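Local coordinates for protein N-terminal cyanobactin protease (Planktothrix agardhii NIES-596, PDB 4H6W) that probably acts as a subtilisin-like serine endopeptidase in the maturation of prenylagaramide cyanobactins, this chain being its protease domain, at residues A[103-106]-A[107-110]; A[111-114]-A[115-119]. All coordinates share one frame; numbering follows the deposited sequence.

Overall arrangement
Interactions 1 and 2 follow each other directly along the chain and together span helix 104-116, from the cap before its first turn to the loop that closes it; their centres lie about 12 Å apart. Interaction 1 (103-106 with 107-110) starts the helix and interaction 2 (111-114 with 115-119) ends it. The helix packs against the central parallel sheet, touching strand 24-28 in both interactions and strand 121-124 in the second, and it also packs against helix 137-148. Both contacts are therefore local elements of the alpha/beta subtilase core. In the N-terminal half, the Leu107 side chain is about 9 Å from that of Asp29, a predicted member of the charge relay, closer than Ile111 at about 12 Å.

Interaction 1: residues A[103-106]-A[107-110]; sequences SQLD and LSRA
Leu105 and Asp106 meet the guanidinium of Arg109 in two different ways. Leu105 lies over one face, its CG 3.8 Å above the plane and displaced toward the rim, while its CD2 comes within 3.4 Å of Arg109 NH2. Asp106 instead arrives at the edge: OD1 forms a salt bridge to Arg109 NH1 at 3.2 Å, with the carboxylate and guanidinium planes 29° apart. With CG beside the backbone N and the chain bent at chi2, the guanidinium of Arg109 comes back over the preceding turn, where both partners sit.

The backbone of the same leucine is engaged too: Leu105 O takes two hydrogen bonds from the next turn, from Arg109 N and, at 2.7 Å, from Ser108 OG. The serine hydroxyl stands between its own N and carbonyl carbon (chi1 74°), which directs it back to the carbonyl three residues earlier and gives the hydroxyl of the buried Ser108 a partner.

These contacts form the first turns of helix 104-116, with Ser103 as N-cap: Asp106 N donates to Ser103 OG at 3.2 Å in a nearly straight bond (173°). Ser103 O then accepts from Leu107 N at 3.1 Å, and Ala110 N reaches Asp106 O at 2.9 Å, continuing the helical pattern. Beyond the polar side, Leu107 and Ala110 touch Leu28 of strand 24-28, and Ser108 packs on Trp138 and Ala142 of helix 137-148.

Interaction 2: residues A[111-114]-A[115-119]; sequences IEQA and VNNGA
Gln113 O is gripped twice by Asn117, once from the side chain and once from the backbone. The stronger bond runs from Asn117 ND2 to Gln113 O, 2.7 Å long with an N-H...O angle of 165°; the carbonyl oxygen lies close to the asparagine amide plane, so the N-H is aimed well, although ND2 itself is tilted from the plane of the carbonyl. Asn117 N adds only a weak bond to the same oxygen and a second weak one to Ala114 O. With CG anti to its carbonyl carbon, the Asn117 side chain folds back along the helix, and ND2 also comes within 3.6 Å of Gln113 CG. The two side chains run alongside each other, pointing the same way, yet their amide planes are 70° apart, which rules out a flat amide stack.

On the neighbouring position, Asn116 crosses the Glu112 side chain, bringing ND2 to 3.8 Å from Glu112 CG, a van der Waals contact. Regular helical bonding persists here: Val115 N donates to Ile111 O at 2.9 Å, and Asn116 N to Glu112 O. On the apolar side Ile111 CG2 and Val115 CG2 approach loosely, 4.4 Å apart; both side chains touch Ile122 of strand 121-124 and Cys146 of helix 137-148. Ala114 also packs on Ile122, and it shares Ala26 of strand 24-28 with Ala119.

Past Asn116 the pattern changes. Ala119 N reaches back to Ala114 O at 3.1 Å, Gly118 N bonds to Val115 O at 3.0 Å, and the CB atoms of Ala114 and Ala119 approach across the turn. With Gly118 at positive phi (79°) as C-prime residue, this pair of backbone bonds defines the Schellman motif that terminates helix 104-116 just before strand 121-124 of the subtilase sheet.

Interaction 1: residues A[103-106]-A[107-110]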
loop_
_atom_site.group_PDB
_atom_site.type_symbol
_atom_site.label_atom_id
_atom_site.label_comp_id
_atom_site.label_asym_id
_atom_site.label_seq_id
_atom_site.Cartn_x
_atom_site.Cartn_y
_atom_site.Cartn_z
ATOM N N SER A 103 1.013 13.108 -13.094
ATOM C CA SER A 103 -0.160 13.547 -13.830
ATOM C C SER A 103 -1.342 12.677 -13.409
ATOM O O SER A 103 -1.225 11.446 -13.307
ATOM C CB SER A 103 0.070 13.424 -15.330
ATOM O OG SER A 103 -1.160 13.290 -16.019
ATOM N N GLN A 104 -2.479 13.315 -13.156
ATOM C CA GLN A 104 -3.676 12.563 -12.829
ATOM C C GLN A 104 -4.125 11.725 -14.018
ATOM O O GLN A 104 -4.561 10.573 -13.846
ATOM C CB GLN A 104 -4.785 13.475 -12.290
ATOM C CG GLN A 104 -4.713 13.606 -10.773
ATOM C CD GLN A 104 -5.539 14.751 -10.227
ATOM O OE1 GLN A 104 -4.995 15.803 -9.880
ATOM N NE2 GLN A 104 -6.853 14.562 -10.148
ATOM N N LEU A 105 -3.972 12.279 -15.223
ATOM C CA LEU A 105 -4.325 11.550 -16.452
ATOM C C LEU A 105 -3.526 10.254 -16.587
ATOM O O LEU A 105 -4.108 9.187 -16.778
ATOM C CB LEU A 105 -4.184 12.432 -17.704
ATOM C CG LEU A 105 -4.518 11.729 -19.035
ATOM C CD1 LEU A 105 -6.000 11.398 -19.171
ATOM C CD2 LEU A 105 -4.035 12.547 -20.226
ATOM N N ASP A 106 -2.208 10.349 -16.462
ATOM C CA ASP A 106 -1.329 9.170 -16.499
ATOM C C ASP A 106 -1.640 8.131 -15.430
ATOM O O ASP A 106 -1.552 6.925 -15.694
ATOM C CB ASP A 106 0.138 9.577 -16.376
ATOM C CG ASP A 106 0.583 10.482 -17.504
ATOM O OD1 ASP A 106 -0.106 10.504 -18.551
ATOM O OD2 ASP A 106 1.615 11.173 -17.348
ATOM N N LEU A 107 -1.980 8.598 -14.226
ATOM C CA LEU A 107 -2.304 7.701 -13.135
ATOM C C LEU A 107 -3.581 6.927 -13.434
ATOM O O LEU A 107 -3.659 5.716 -13.213
ATOM C CB LEU A 107 -2.458 8.464 -11.822
ATOM C CG LEU A 107 -2.876 7.589 -10.639
ATOM C CD1 LEU A 107 -1.846 6.481 -10.380
ATOM C CD2 LEU A 107 -3.116 8.447 -9.413
ATOM N N SER A 108 -4.588 7.630 -13.932
ATOM C CA SER A 108 -5.830 6.987 -14.291
ATOM C C SER A 108 -5.596 5.960 -15.406
ATOM O O SER A 108 -6.264 4.924 -15.448
ATOM C CB SER A 108 -6.868 8.036 -14.699
ATOM O OG SER A 108 -6.577 8.565 -15.974
ATOM N N ARG A 109 -4.647 6.231 -16.299
ATOM C CA ARG A 109 -4.337 5.269 -17.355
ATOM C C ARG A 109 -3.666 4.038 -16.764
ATOM O O ARG A 109 -3.979 2.910 -17.144
ATOM C CB ARG A 109 -3.432 5.875 -18.429
ATOM C CG ARG A 109 -4.109 6.841 -19.389
ATOM C CD ARG A 109 -3.447 6.753 -20.752
ATOM N NE ARG A 109 -3.716 7.924 -21.581
ATOM C CZ ARG A 109 -2.967 9.027 -21.599
ATOM N NH1 ARG A 109 -1.891 9.131 -20.823
ATOM N NH2 ARG A 109 -3.301 10.035 -22.399
ATOM N N ALA A 110 -2.749 4.256 -15.821
ATOM C CA ALA A 110 -2.047 3.159 -15.191
ATOM C C ALA A 110 -3.035 2.294 -14.400
ATOM O O ALA A 110 -3.016 1.060 -14.511
ATOM C CB ALA A 110 -0.920 3.675 -14.318
#

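Interaction 2: residues A[111-114]-A[115-119]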
loop_
_atom_site.group_PDB
_atom_site.type_symbol
_atom_site.label_atom_id
_atom_site.label_comp_id
_atom_site.label_asym_id
_atom_site.label_seq_id
_atom_site.Cartn_x
_atom_site.Cartn_y
_atom_site.Cartn_z
ATOM N N ILE A 111 -3.921 2.934 -13.636
ATOM C CA ILE A 111 -4.933 2.183 -12.884
ATOM C C ILE A 111 -5.758 1.337 -13.853
ATOM O O ILE A 111 -5.915 0.133 -13.649
ATOM C CB ILE A 111 -5.847 3.092 -12.031
ATOM C CG1 ILE A 111 -5.032 3.829 -10.983
ATOM C CG2 ILE A 111 -6.925 2.277 -11.330
ATOM C CD1 ILE A 111 -5.736 5.030 -10.407
ATOM N N GLU A 112 -6.241 1.966 -14.925
ATOM C CA GLU A 112 -7.020 1.265 -15.941
ATOM C C GLU A 112 -6.270 0.036 -16.458
ATOM O O GLU A 112 -6.848 -1.040 -16.622
ATOM C CB GLU A 112 -7.402 2.196 -17.091
ATOM C CG GLU A 112 -8.288 1.532 -18.151
ATOM C CD GLU A 112 -8.622 2.456 -19.318
ATOM O OE1 GLU A 112 -7.687 2.870 -20.044
ATOM O OE2 GLU A 112 -9.821 2.764 -19.512
ATOM N N GLN A 113 -4.978 0.200 -16.691
ATOM C CA GLN A 113 -4.168 -0.892 -17.206
ATOM C C GLN A 113 -3.977 -1.989 -16.154
ATOM O O GLN A 113 -4.079 -3.188 -16.473
ATOM C CB GLN A 113 -2.829 -0.381 -17.720
ATOM C CG GLN A 113 -2.142 -1.376 -18.629
ATOM C CD GLN A 113 -0.827 -0.862 -19.181
ATOM O OE1 GLN A 113 -0.269 0.119 -18.673
ATOM N NE2 GLN A 113 -0.320 -1.527 -20.234
ATOM N N ALA A 114 -3.732 -1.575 -14.907
ATOM C CA ALA A 114 -3.606 -2.511 -13.788
ATOM C C ALA A 114 -4.863 -3.364 -13.664
ATOM O O ALA A 114 -4.779 -4.580 -13.495
ATOM C CB ALA A 114 -3.332 -1.771 -12.490
ATOM N N VAL A 115 -6.028 -2.732 -13.778
ATOM C CA VAL A 115 -7.291 -3.464 -13.686
ATOM C C VAL A 115 -7.462 -4.485 -14.821
ATOM O O VAL A 115 -7.764 -5.650 -14.572
ATOM C CB VAL A 115 -8.496 -2.511 -13.614
ATOM C CG1 VAL A 115 -9.802 -3.299 -13.680
ATOM C CG2 VAL A 115 -8.438 -1.699 -12.329
ATOM N N ASN A 116 -7.232 -4.058 -16.059
ATOM C CA ASN A 116 -7.412 -4.954 -17.203
ATOM C C ASN A 116 -6.405 -6.109 -17.247
ATOM O O ASN A 116 -6.606 -7.082 -17.963
ATOM C CB ASN A 116 -7.431 -4.165 -18.519
ATOM C CG ASN A 116 -8.536 -3.107 -18.558
ATOM O OD1 ASN A 116 -9.568 -3.215 -17.884
ATOM N ND2 ASN A 116 -8.316 -2.072 -19.345
ATOM N N ASN A 117 -5.322 -5.999 -16.481
ATOM C CA ASN A 117 -4.328 -7.064 -16.413
ATOM C C ASN A 117 -4.476 -7.949 -15.163
ATOM O O ASN A 117 -3.592 -8.752 -14.835
ATOM C CB ASN A 117 -2.915 -6.487 -16.570
ATOM C CG ASN A 117 -2.631 -6.037 -18.006
ATOM O OD1 ASN A 117 -2.004 -6.772 -18.783
ATOM N ND2 ASN A 117 -3.119 -4.842 -18.375
ATOM N N GLY A 118 -5.608 -7.783 -14.477
ATOM C CA GLY A 118 -5.999 -8.631 -13.358
ATOM C C GLY A 118 -5.349 -8.360 -12.013
ATOM O O GLY A 118 -5.138 -9.295 -11.234
ATOM N N ALA A 119 -5.011 -7.104 -11.733
ATOM C CA ALA A 119 -4.537 -6.747 -10.401
ATOM C C ALA A 119 -5.712 -6.807 -9.420
ATOM O O ALA A 119 -6.830 -6.408 -9.757
ATOM C CB ALA A 119 -3.879 -5.375 -10.394
#